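Local coordinates for protein 3-alpha-hydroxysteroid dehydrogenase (Pseudomonas sp., PDB 2DKN) that catalyses the reversible NAD-dependent oxidation of the 3-alpha-hydroxyl of steroids to the 3-ketone, as a short-chain dehydrogenase built on a Rossmann fold, at residues T27-D32 with A36-D41; I4-S9 with E19-A24; V128-A133 with A137-L142; G80-V85 with A154-A159. All coordinates share one frame; numbering follows the deposited sequence.

Contact 1: T27-D32 with A36-D41; sequences TVIGID and ADIEAD. With NAI (1,4-dihydronicotinamide adenine dinucleotide), chain C.
With CG swung beside its own backbone N, chi1 -61°, D37 brings its carboxylate to the edge of strand 27-32, and OD1 takes the N-H of G30 at 2.8 Å. That bond is almost straight, 174°, and enters on the anti side of the carboxylate, tilted out of its plane. D32 turns its CG the other way, at chi1 -152°, and leads its carboxylate off toward the adenosine ribose of NADH. From G30 onward the backbones pair as parallel strands. I38 N gives a bond to G30 O at 2.9 Å; D32 N reaches I38 O at 3.0 Å; A40 N closes the ladder on D32 O at 2.9 Å. This is the edge of the Rossmann sheet, where the short strand 38-39 lies outermost beside the second strand of the fold, whose closing acid in NAD-preferring enzymes commonly binds the adenosine ribose. Here OD1 of D32 accepts O3B of NADH and OD2 accepts O2B, each at 2.6 Å, while OD1 also takes the backbone N-H of A10. With an alanine here both ribose hydroxyls would probably lose their acceptor, and A10 N its side-chain mate. Farther along, D41 OD2 accepts the adenine amino group N6A at 3.1 Å and also bonds S43 OG. On the sheet face away from D32, I31 and I38 lie alongside each other, pointing the same way, and helix 45-59 packs on both through V55. The CD1 methyl of I38 slants across CG2 of I29 at 3.6 Å.

Contact 2: I4-S9 with E19-A24; sequences IAITGS and ELLARA. With NAI (1,4-dihydronicotinamide adenine dinucleotide), chain C.
L21 sets its CD1 methyl between two isoleucines of the first Rossmann strand, 3.7 Å from CD1 of I4 and 4.0 Å from CD1 of I6. The three belong to the opening beta-alpha-beta unit of the fold: strand 3-7, helix 12-23 and strand 27-32. Their contact is purely apolar, with no hydrogen bond joining the two segments, and all three side chains are buried. L21 and I4 meet at about a right angle. The second methyl of L21, CD2, also reaches I4, at 4.1 Å from its CD1, and CG2 of I4 comes near CD1 of L21 as well. I6 slants past the leucine and offers its terminal methyl alone. L21 holds CG beside its backbone N, chi1 -67°, with CD1 continuing the extended chain, which carries that methyl down from the helix to the sheet. The next shell fixes these groups from around: H26 packs on both I4 and L21, V28 of the neighbouring strand touches I6 and L21, and L17 and K18 of the same helix lean on I6. Backbone bonds to T27 and I29 hold I4 in the sheet. Past its C-terminal end the strand runs into the glycine-rich turn of the TGxxxGxG pattern, which passes under the cofactor. There G8 adopts a positive phi and brings its CA to 3.6 Å from O4B of the adenosine ribose, where a side-chain CB would be crowded.

Contact 3: V128-A133 with A137-L142; sequences VEAMLA and ARAIEL
A130 points its single methyl straight at the opposing helix, where CB lies 3.6 Å from the backbone N of A139 and 3.8 Å from the CB of that alanine. Two such small residues facing each other let the backbones come close, with the CA atoms of A130 and A139 4.8 Å apart. The segment axes approach to 8.0 Å and run nearly antiparallel, at 162°, so helices 126-133 and 136-146 form a helical hairpin. Around the alanine pair three longer side chains complete the contact. On one flank M131 lays its CG methylene against the methyl of A139 at 3.8 Å, before its chain bends at chi3. On the other, L142 brings CD1 to 3.9 Å from A130 CB, and R138 adds its CG methylene. The arginine touches A130 with its aliphatic part only: a bend at chi2, 50°, turns the rest of the chain away along its own helix. Its guanidinium then lies flat over L142 CD2, which sits 3.5 Å from the plane and over its centre. In that same plane NH1 bonds OE1 of E141 at 2.8 Å, a salt bridge one turn along the helix; the carboxylate, though, is met from above, 70° out of its own plane. R138 and E141 are exposed, so the bridge lies at the surface, while the alanines and M131 are buried. Helix 79-102 packs against the pair, its V83 touching both M131 and A139, and helix 149-166 packs on the first arm of the hairpin, Y158 against V128 and A159 against M131.

Contact 4: G80-V85 with A154-A159; sequences GLVVAV and AGSKYA. With NAI (1,4-dihydronicotinamide adenine dinucleotide), chain C.
No flat group takes part where V82 and S156 meet; the flat groups stand at the margins of this helix pair of the short-chain dehydrogenase fold, the adenine of NADH on the side of V85 and the Y158 ring on the other. V85 approaches the adenine from one side of its plane, CG1 3.7 Å from N7A, with CG2 near N6A. The Y158 ring has V128 against it and meets the ring of F255 of the second subunit, their planes about 30° apart. Helix 149-166 carries the YxxxK motif, here Y153 and K157, and helix 79-102 packs beside it. K157 reaches the nicotinamide ribose, NZ giving a bond to O3D at 2.8 Å and a weak one to O2D at 3.1 Å; it also bonds V112 O. A methionine in its place would probably leave both ribose hydroxyls and V112 O without this donor. Between the helices S156 comes within 5.5 Å of V83, CA to CA, its CB facing V83 CA. Its OG, held at chi1 61°, turns back to the carbonyls A152 O and Y153 O of its own helix; toward the neighbouring helix OG has a weak bond with N86 ND2 and lies 3.7 Å from CG1 of V82.

Contacts 1 and 2 share one half of the Rossmann sheet: strands 27-32 and 3-7 are neighbours, and I31 O probably bonds G8 N at 2.7 Å. Contact 1 is a ladder of backbone bonds plus acids that grip the cofactor; contact 2 is a wholly buried apolar seam between sheet and helix. Contacts 3 and 4 join helices instead, and they touch each other, M131 SD lying 3.7 Å from S156 CA. Contact 4 lies closest to the middle of the chain, about 10 Å from its centre, whereas contact 3 is farthest out and has a salt bridge, R138 to E141, at its surface. NADH touches contacts 1, 2 and 4 but not contact 3.

Contact 1: T27-D32 with A36-D41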
# COMPACT_ATOMS: atom_id res chain seq x y z
N THR A 27 -20.94 0.99 13.20
CA THR A 27 -20.94 0.50 14.58
C THR A 27 -19.56 -0.09 14.85
O THR A 27 -19.14 -1.01 14.16
CB THR A 27 -21.99 -0.59 14.78
OG1 THR A 27 -23.30 -0.00 14.61
CG2 THR A 27 -21.90 -1.15 16.18
N VAL A 28 -18.87 0.46 15.84
CA VAL A 28 -17.50 0.01 16.16
C VAL A 28 -17.48 -0.78 17.46
O VAL A 28 -18.05 -0.34 18.45
CB VAL A 28 -16.52 1.21 16.26
CG1 VAL A 28 -15.11 0.72 16.67
CG2 VAL A 28 -16.46 1.98 14.95
N ILE A 29 -16.88 -1.97 17.43
CA ILE A 29 -16.70 -2.76 18.64
C ILE A 29 -15.22 -2.69 19.03
O ILE A 29 -14.37 -3.21 18.32
CB ILE A 29 -17.11 -4.22 18.41
CG1 ILE A 29 -18.62 -4.30 18.04
CG2 ILE A 29 -16.79 -5.05 19.64
CD1 ILE A 29 -19.00 -5.62 17.39
N GLY A 30 -14.91 -2.01 20.12
CA GLY A 30 -13.50 -1.81 20.48
C GLY A 30 -13.01 -2.88 21.44
O GLY A 30 -13.73 -3.27 22.36
N ILE A 31 -11.79 -3.38 21.21
CA ILE A 31 -11.17 -4.36 22.10
C ILE A 31 -9.80 -3.80 22.52
O ILE A 31 -9.00 -3.40 21.67
CB ILE A 31 -10.93 -5.73 21.40
CG1 ILE A 31 -12.23 -6.28 20.78
CG2 ILE A 31 -10.27 -6.75 22.36
CD1 ILE A 31 -12.38 -5.94 19.30
N ASP A 32 -9.54 -3.74 23.83
CA ASP A 32 -8.24 -3.27 24.28
C ASP A 32 -8.02 -3.82 25.69
O ASP A 32 -8.89 -4.51 26.21
CB ASP A 32 -8.21 -1.75 24.28
CG ASP A 32 -6.81 -1.18 24.07
OD1 ASP A 32 -6.57 -0.58 23.00
OD2 ASP A 32 -5.95 -1.35 24.97
N ALA A 36 -12.36 0.15 26.79
CA ALA A 36 -12.90 -0.33 25.51
C ALA A 36 -14.18 -1.08 25.79
O ALA A 36 -14.41 -1.47 26.93
CB ALA A 36 -11.88 -1.25 24.79
N ASP A 37 -15.00 -1.29 24.76
CA ASP A 37 -16.19 -2.12 24.86
C ASP A 37 -15.85 -3.48 25.44
O ASP A 37 -16.57 -4.00 26.29
CB ASP A 37 -16.82 -2.35 23.48
CG ASP A 37 -17.26 -1.07 22.83
OD1 ASP A 37 -17.06 -0.94 21.60
OD2 ASP A 37 -17.78 -0.18 23.55
N ILE A 38 -14.75 -4.06 24.96
CA ILE A 38 -14.33 -5.39 25.37
C ILE A 38 -12.92 -5.27 25.92
O ILE A 38 -12.01 -4.82 25.22
CB ILE A 38 -14.34 -6.35 24.17
CG1 ILE A 38 -15.78 -6.56 23.66
CG2 ILE A 38 -13.72 -7.72 24.52
CD1 ILE A 38 -15.77 -7.25 22.31
N GLU A 39 -12.74 -5.64 27.19
CA GLU A 39 -11.44 -5.52 27.85
C GLU A 39 -10.85 -6.91 27.92
O GLU A 39 -11.44 -7.82 28.53
CB GLU A 39 -11.57 -4.86 29.24
CG GLU A 39 -12.33 -3.56 29.14
CD GLU A 39 -12.26 -2.65 30.36
OE1 GLU A 39 -11.84 -3.07 31.45
OE2 GLU A 39 -12.64 -1.47 30.19
N ALA A 40 -9.72 -7.09 27.24
CA ALA A 40 -9.11 -8.41 27.13
C ALA A 40 -7.62 -8.27 26.87
O ALA A 40 -7.17 -7.33 26.18
CB ALA A 40 -9.76 -9.21 26.01
N ASP A 41 -6.86 -9.22 27.41
CA ASP A 41 -5.42 -9.26 27.24
C ASP A 41 -5.09 -10.20 26.07
O ASP A 41 -5.11 -11.41 26.20
CB ASP A 41 -4.75 -9.73 28.55
CG ASP A 41 -3.23 -9.93 28.41
OD1 ASP A 41 -2.59 -10.50 29.32
OD2 ASP A 41 -2.67 -9.50 27.38
PA NAI C . -0.62 2.65 20.86
O1A NAI C . 0.17 2.12 21.98
O2A NAI C . -1.07 4.06 20.93
O5B NAI C . -1.92 1.74 20.65
C5B NAI C . -1.84 0.34 20.70
C4B NAI C . -3.05 -0.15 21.48
O4B NAI C . -2.92 -1.56 21.51
C3B NAI C . -3.08 0.35 22.92
O3B NAI C . -4.36 0.83 23.28
C2B NAI C . -2.80 -0.93 23.69
O2B NAI C . -3.37 -0.97 24.98
C1B NAI C . -3.33 -2.02 22.76
N9A NAI C . -2.68 -3.27 23.19
C8A NAI C . -1.33 -3.52 23.32
N7A NAI C . -1.20 -4.77 23.83
C5A NAI C . -2.44 -5.30 24.05
C6A NAI C . -2.89 -6.51 24.57
N6A NAI C . -2.07 -7.42 25.13
N1A NAI C . -4.25 -6.73 24.65
C2A NAI C . -5.16 -5.78 24.23
N3A NAI C . -4.72 -4.57 23.73
C4A NAI C . -3.37 -4.34 23.65
O3 NAI C . 0.28 2.35 19.56
PN NAI C . -0.07 2.62 18.01
O1N NAI C . -1.46 3.09 17.82
O2N NAI C . 1.02 3.45 17.48
O5D NAI C . 0.08 1.12 17.45
C5D NAI C . -0.97 0.49 16.74
C4D NAI C . -0.31 -0.55 15.83
O4D NAI C . 0.50 0.15 14.89
C3D NAI C . 0.62 -1.50 16.57
O3D NAI C . 0.44 -2.80 16.01
C2D NAI C . 2.01 -1.01 16.18
O2D NAI C . 2.93 -2.06 16.16
C1D NAI C . 1.76 -0.48 14.78
N1N NAI C . 2.79 0.48 14.32
C2N NAI C . 2.98 1.65 15.00
C3N NAI C . 3.95 2.55 14.56
C7N NAI C . 4.12 3.87 15.27
O7N NAI C . 5.20 4.63 14.86
N7N NAI C . 3.27 4.28 16.23
C4N NAI C . 4.72 2.27 13.42
C5N NAI C . 4.48 1.07 12.71
C6N NAI C . 3.51 0.19 13.18

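Contact 2: I4-S9 with E19-A24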
# COMPACT_ATOMS: atom_id res chain seq x y z
N ILE A 4 -17.89 -3.13 12.69
CA ILE A 4 -16.45 -3.35 12.55
C ILE A 4 -15.82 -3.46 13.93
O ILE A 4 -16.02 -2.58 14.77
CB ILE A 4 -15.78 -2.20 11.79
CG1 ILE A 4 -16.41 -2.03 10.40
CG2 ILE A 4 -14.27 -2.45 11.66
CD1 ILE A 4 -16.39 -0.61 9.94
N ALA A 5 -15.06 -4.55 14.15
CA ALA A 5 -14.29 -4.74 15.38
C ALA A 5 -12.88 -4.20 15.20
O ALA A 5 -12.25 -4.42 14.16
CB ALA A 5 -14.23 -6.21 15.73
N ILE A 6 -12.36 -3.53 16.23
CA ILE A 6 -11.01 -2.95 16.16
C ILE A 6 -10.25 -3.31 17.44
O ILE A 6 -10.64 -2.88 18.54
CB ILE A 6 -11.06 -1.41 16.11
CG1 ILE A 6 -11.79 -0.91 14.87
CG2 ILE A 6 -9.60 -0.82 16.13
CD1 ILE A 6 -11.90 0.66 14.84
N THR A 7 -9.19 -4.12 17.33
CA THR A 7 -8.34 -4.34 18.50
C THR A 7 -7.38 -3.17 18.62
O THR A 7 -6.98 -2.59 17.61
CB THR A 7 -7.53 -5.65 18.42
OG1 THR A 7 -6.47 -5.50 17.45
CG2 THR A 7 -8.45 -6.84 18.07
N GLY A 8 -7.04 -2.81 19.86
CA GLY A 8 -6.21 -1.64 20.12
C GLY A 8 -6.93 -0.30 19.98
O GLY A 8 -6.31 0.72 19.69
N SER A 9 -8.23 -0.30 20.22
CA SER A 9 -9.08 0.85 20.01
C SER A 9 -8.89 1.99 21.04
O SER A 9 -9.45 3.07 20.85
CB SER A 9 -10.56 0.43 20.06
OG SER A 9 -10.84 -0.22 21.29
N GLU A 19 -12.80 6.46 15.98
CA GLU A 19 -13.46 7.75 15.84
C GLU A 19 -13.88 8.00 14.39
O GLU A 19 -15.02 8.38 14.11
CB GLU A 19 -12.50 8.83 16.30
CG GLU A 19 -13.00 10.24 16.14
CD GLU A 19 -12.12 11.20 16.92
OE1 GLU A 19 -12.17 11.16 18.18
OE2 GLU A 19 -11.38 11.98 16.30
N LEU A 20 -12.95 7.80 13.46
CA LEU A 20 -13.25 7.94 12.03
C LEU A 20 -14.48 7.12 11.58
O LEU A 20 -15.40 7.66 10.96
CB LEU A 20 -12.01 7.57 11.20
CG LEU A 20 -12.04 7.77 9.67
CD1 LEU A 20 -10.62 7.67 9.11
CD2 LEU A 20 -12.94 6.75 9.00
N LEU A 21 -14.49 5.82 11.88
CA LEU A 21 -15.59 4.94 11.48
C LEU A 21 -16.91 5.30 12.15
O LEU A 21 -17.98 5.21 11.54
CB LEU A 21 -15.25 3.48 11.79
CG LEU A 21 -14.09 2.91 10.94
CD1 LEU A 21 -13.72 1.50 11.41
CD2 LEU A 21 -14.39 2.90 9.42
N ALA A 22 -16.84 5.68 13.42
CA ALA A 22 -18.05 6.01 14.18
C ALA A 22 -18.74 7.24 13.55
O ALA A 22 -19.96 7.25 13.33
CB ALA A 22 -17.71 6.27 15.63
N ARG A 23 -17.93 8.25 13.25
CA ARG A 23 -18.41 9.48 12.61
C ARG A 23 -19.00 9.26 11.23
O ARG A 23 -19.91 9.98 10.80
CB ARG A 23 -17.31 10.52 12.57
CG ARG A 23 -17.03 11.03 13.95
CD ARG A 23 -15.91 12.01 13.98
NE ARG A 23 -15.46 12.21 15.36
CZ ARG A 23 -14.32 12.81 15.68
NH1 ARG A 23 -13.98 12.95 16.95
NH2 ARG A 23 -13.52 13.26 14.71
N ALA A 24 -18.49 8.26 10.53
CA ALA A 24 -19.01 7.88 9.22
C ALA A 24 -20.26 7.00 9.33
O ALA A 24 -20.81 6.57 8.32
CB ALA A 24 -17.94 7.17 8.40
PA NAI C . -0.62 2.65 20.86
O1A NAI C . 0.17 2.12 21.98
O2A NAI C . -1.07 4.06 20.93
O5B NAI C . -1.92 1.74 20.65
C5B NAI C . -1.84 0.34 20.70
C4B NAI C . -3.05 -0.15 21.48
O4B NAI C . -2.92 -1.56 21.51
C3B NAI C . -3.08 0.35 22.92
O3B NAI C . -4.36 0.83 23.28
C2B NAI C . -2.80 -0.93 23.69
O2B NAI C . -3.37 -0.97 24.98
C1B NAI C . -3.33 -2.02 22.76
N9A NAI C . -2.68 -3.27 23.19
C8A NAI C . -1.33 -3.52 23.32
N7A NAI C . -1.20 -4.77 23.83
C5A NAI C . -2.44 -5.30 24.05
C6A NAI C . -2.89 -6.51 24.57
N6A NAI C . -2.07 -7.42 25.13
N1A NAI C . -4.25 -6.73 24.65
C2A NAI C . -5.16 -5.78 24.23
N3A NAI C . -4.72 -4.57 23.73
C4A NAI C . -3.37 -4.34 23.65
O3 NAI C . 0.28 2.35 19.56
PN NAI C . -0.07 2.62 18.01
O1N NAI C . -1.46 3.09 17.82
O2N NAI C . 1.02 3.45 17.48
O5D NAI C . 0.08 1.12 17.45
C5D NAI C . -0.97 0.49 16.74
C4D NAI C . -0.31 -0.55 15.83
O4D NAI C . 0.50 0.15 14.89
C3D NAI C . 0.62 -1.50 16.57
O3D NAI C . 0.44 -2.80 16.01
C2D NAI C . 2.01 -1.01 16.18
O2D NAI C . 2.93 -2.06 16.16
C1D NAI C . 1.76 -0.48 14.78
N1N NAI C . 2.79 0.48 14.32
C2N NAI C . 2.98 1.65 15.00
C3N NAI C . 3.95 2.55 14.56
C7N NAI C . 4.12 3.87 15.27
O7N NAI C . 5.20 4.63 14.86
N7N NAI C . 3.27 4.28 16.23
C4N NAI C . 4.72 2.27 13.42
C5N NAI C . 4.48 1.07 12.71
C6N NAI C . 3.51 0.19 13.18

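Contact 3: V128-A133 with A137-L142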
# COMPACT_ATOMS: atom_id res chain seq x y z
N VAL A 128 10.45 -16.46 13.47
CA VAL A 128 9.51 -16.32 12.36
C VAL A 128 8.92 -17.65 11.91
O VAL A 128 7.72 -17.78 11.71
CB VAL A 128 10.15 -15.56 11.17
CG1 VAL A 128 9.29 -15.68 9.91
CG2 VAL A 128 10.36 -14.12 11.57
N GLU A 129 9.76 -18.66 11.76
CA GLU A 129 9.28 -19.99 11.38
C GLU A 129 8.29 -20.56 12.41
O GLU A 129 7.27 -21.16 12.06
CB GLU A 129 10.47 -20.93 11.25
CG GLU A 129 11.44 -20.52 10.15
CD GLU A 129 12.61 -21.50 10.08
OE1 GLU A 129 12.46 -22.62 10.60
OE2 GLU A 129 13.69 -21.14 9.51
N ALA A 130 8.59 -20.36 13.68
CA ALA A 130 7.71 -20.85 14.74
C ALA A 130 6.38 -20.12 14.75
O ALA A 130 5.33 -20.70 14.99
CB ALA A 130 8.41 -20.71 16.09
N MET A 131 6.43 -18.81 14.52
CA MET A 131 5.20 -18.05 14.37
C MET A 131 4.34 -18.59 13.23
O MET A 131 3.17 -18.85 13.42
CB MET A 131 5.49 -16.56 14.18
CG MET A 131 5.77 -15.89 15.52
SD MET A 131 6.08 -14.13 15.44
CE MET A 131 7.88 -14.08 15.37
N LEU A 132 4.94 -18.75 12.06
CA LEU A 132 4.17 -19.17 10.89
C LEU A 132 3.65 -20.61 11.04
O LEU A 132 2.60 -20.96 10.49
CB LEU A 132 4.97 -19.01 9.60
CG LEU A 132 5.21 -17.56 9.15
CD1 LEU A 132 6.21 -17.57 7.99
CD2 LEU A 132 3.88 -16.94 8.73
N ALA A 133 4.36 -21.43 11.82
CA ALA A 133 3.89 -22.78 12.19
C ALA A 133 2.78 -22.76 13.26
O ALA A 133 2.10 -23.76 13.50
CB ALA A 133 5.08 -23.64 12.66
N ALA A 137 4.43 -21.43 21.97
CA ALA A 137 5.43 -21.65 23.02
C ALA A 137 6.85 -21.60 22.43
O ALA A 137 7.75 -21.01 23.01
CB ALA A 137 5.18 -22.99 23.75
N ARG A 138 7.03 -22.22 21.26
CA ARG A 138 8.33 -22.23 20.61
C ARG A 138 8.74 -20.84 20.14
O ARG A 138 9.91 -20.47 20.26
CB ARG A 138 8.31 -23.24 19.44
CG ARG A 138 9.63 -23.45 18.71
CD ARG A 138 10.80 -23.73 19.65
NE ARG A 138 12.04 -23.99 18.91
CZ ARG A 138 13.24 -24.09 19.48
NH1 ARG A 138 13.37 -23.93 20.78
NH2 ARG A 138 14.32 -24.32 18.74
N ALA A 139 7.80 -20.09 19.58
CA ALA A 139 8.08 -18.74 19.09
C ALA A 139 8.52 -17.84 20.25
O ALA A 139 9.48 -17.08 20.13
CB ALA A 139 6.85 -18.15 18.38
N ILE A 140 7.81 -17.94 21.38
CA ILE A 140 8.15 -17.14 22.56
C ILE A 140 9.55 -17.53 23.10
O ILE A 140 10.37 -16.68 23.43
CB ILE A 140 7.06 -17.31 23.67
CG1 ILE A 140 5.78 -16.58 23.26
CG2 ILE A 140 7.57 -16.83 25.04
CD1 ILE A 140 4.59 -16.74 24.20
N GLU A 141 9.82 -18.82 23.16
CA GLU A 141 11.14 -19.28 23.61
C GLU A 141 12.25 -18.73 22.71
O GLU A 141 13.25 -18.19 23.18
CB GLU A 141 11.17 -20.81 23.63
CG GLU A 141 12.54 -21.40 23.94
CD GLU A 141 12.52 -22.91 23.97
OE1 GLU A 141 11.83 -23.54 23.12
OE2 GLU A 141 13.18 -23.48 24.86
N LEU A 142 12.07 -18.88 21.40
CA LEU A 142 13.04 -18.38 20.42
C LEU A 142 13.22 -16.87 20.51
O LEU A 142 14.34 -16.36 20.40
CB LEU A 142 12.63 -18.76 19.01
CG LEU A 142 12.75 -20.25 18.65
CD1 LEU A 142 12.11 -20.54 17.32
CD2 LEU A 142 14.22 -20.72 18.67

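Contact 4: G80-V85 with A154-A159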
# COMPACT_ATOMS: atom_id res chain seq x y z
N GLY A 80 9.15 -12.08 24.38
CA GLY A 80 8.04 -13.04 24.35
C GLY A 80 6.70 -12.34 24.24
O GLY A 80 5.80 -12.78 23.51
N LEU A 81 6.57 -11.22 24.95
CA LEU A 81 5.30 -10.50 24.96
C LEU A 81 5.02 -9.91 23.57
O LEU A 81 3.89 -9.94 23.10
CB LEU A 81 5.32 -9.39 26.03
CG LEU A 81 4.08 -8.49 26.08
CD1 LEU A 81 2.83 -9.33 26.41
CD2 LEU A 81 4.29 -7.37 27.11
N VAL A 82 6.07 -9.38 22.95
CA VAL A 82 5.98 -8.79 21.60
C VAL A 82 5.40 -9.81 20.61
O VAL A 82 4.45 -9.52 19.86
CB VAL A 82 7.37 -8.28 21.13
CG1 VAL A 82 7.31 -7.80 19.68
CG2 VAL A 82 7.87 -7.16 22.05
N VAL A 83 5.94 -11.03 20.62
CA VAL A 83 5.45 -12.09 19.75
C VAL A 83 4.01 -12.49 20.10
O VAL A 83 3.18 -12.67 19.23
CB VAL A 83 6.38 -13.33 19.82
CG1 VAL A 83 5.70 -14.56 19.24
CG2 VAL A 83 7.69 -13.01 19.09
N ALA A 84 3.72 -12.61 21.39
CA ALA A 84 2.40 -13.06 21.81
C ALA A 84 1.31 -12.09 21.34
O ALA A 84 0.23 -12.51 20.93
CB ALA A 84 2.35 -13.18 23.35
N VAL A 85 1.59 -10.80 21.44
CA VAL A 85 0.58 -9.80 21.06
C VAL A 85 0.62 -9.54 19.56
O VAL A 85 -0.40 -9.62 18.89
CB VAL A 85 0.74 -8.45 21.81
CG1 VAL A 85 -0.45 -7.55 21.49
CG2 VAL A 85 0.78 -8.68 23.28
N ALA A 154 10.45 -6.69 14.72
CA ALA A 154 10.60 -6.93 13.29
C ALA A 154 10.14 -8.33 12.92
O ALA A 154 9.47 -8.51 11.92
CB ALA A 154 12.05 -6.73 12.83
N GLY A 155 10.51 -9.32 13.73
CA GLY A 155 10.16 -10.72 13.44
C GLY A 155 8.64 -10.88 13.45
O GLY A 155 8.08 -11.50 12.57
N SER A 156 7.99 -10.31 14.45
CA SER A 156 6.55 -10.53 14.60
C SER A 156 5.81 -9.81 13.48
O SER A 156 4.83 -10.33 12.96
CB SER A 156 6.06 -10.09 15.98
OG SER A 156 6.28 -8.70 16.22
N LYS A 157 6.30 -8.64 13.11
CA LYS A 157 5.65 -7.85 12.07
C LYS A 157 5.87 -8.49 10.70
O LYS A 157 4.95 -8.57 9.87
CB LYS A 157 6.13 -6.38 12.11
CG LYS A 157 5.62 -5.65 13.34
CD LYS A 157 4.09 -5.57 13.36
CE LYS A 157 3.59 -4.60 14.42
NZ LYS A 157 2.08 -4.46 14.38
N TYR A 158 7.08 -9.01 10.48
CA TYR A 158 7.35 -9.79 9.28
C TYR A 158 6.41 -10.99 9.19
O TYR A 158 5.73 -11.19 8.19
CB TYR A 158 8.82 -10.23 9.20
CG TYR A 158 9.07 -11.13 8.01
CD1 TYR A 158 9.34 -10.59 6.75
CD2 TYR A 158 8.99 -12.51 8.12
CE1 TYR A 158 9.54 -11.41 5.65
CE2 TYR A 158 9.17 -13.35 7.02
CZ TYR A 158 9.44 -12.78 5.78
OH TYR A 158 9.64 -13.57 4.66
N ALA A 159 6.40 -11.80 10.24
CA ALA A 159 5.60 -13.02 10.27
C ALA A 159 4.11 -12.75 10.03
O ALA A 159 3.47 -13.47 9.25
CB ALA A 159 5.82 -13.79 11.59
PA NAI C . -0.62 2.65 20.86
O1A NAI C . 0.17 2.12 21.98
O2A NAI C . -1.07 4.06 20.93
O5B NAI C . -1.92 1.74 20.65
C5B NAI C . -1.84 0.34 20.70
C4B NAI C . -3.05 -0.15 21.48
O4B NAI C . -2.92 -1.56 21.51
C3B NAI C . -3.08 0.35 22.92
O3B NAI C . -4.36 0.83 23.28
C2B NAI C . -2.80 -0.93 23.69
O2B NAI C . -3.37 -0.97 24.98
C1B NAI C . -3.33 -2.02 22.76
N9A NAI C . -2.68 -3.27 23.19
C8A NAI C . -1.33 -3.52 23.32
N7A NAI C . -1.20 -4.77 23.83
C5A NAI C . -2.44 -5.30 24.05
C6A NAI C . -2.89 -6.51 24.57
N6A NAI C . -2.07 -7.42 25.13
N1A NAI C . -4.25 -6.73 24.65
C2A NAI C . -5.16 -5.78 24.23
N3A NAI C . -4.72 -4.57 23.73
C4A NAI C . -3.37 -4.34 23.65
O3 NAI C . 0.28 2.35 19.56
PN NAI C . -0.07 2.62 18.01
O1N NAI C . -1.46 3.09 17.82
O2N NAI C . 1.02 3.45 17.48
O5D NAI C . 0.08 1.12 17.45
C5D NAI C . -0.97 0.49 16.74
C4D NAI C . -0.31 -0.55 15.83
O4D NAI C . 0.50 0.15 14.89
C3D NAI C . 0.62 -1.50 16.57
O3D NAI C . 0.44 -2.80 16.01
C2D NAI C . 2.01 -1.01 16.18
O2D NAI C . 2.93 -2.06 16.16
C1D NAI C . 1.76 -0.48 14.78
N1N NAI C . 2.79 0.48 14.32
C2N NAI C . 2.98 1.65 15.00
C3N NAI C . 3.95 2.55 14.56
C7N NAI C . 4.12 3.87 15.27
O7N NAI C . 5.20 4.63 14.86
N7N NAI C . 3.27 4.28 16.23
C4N NAI C . 4.72 2.27 13.42
C5N NAI C . 4.48 1.07 12.71
C6N NAI C . 3.51 0.19 13.18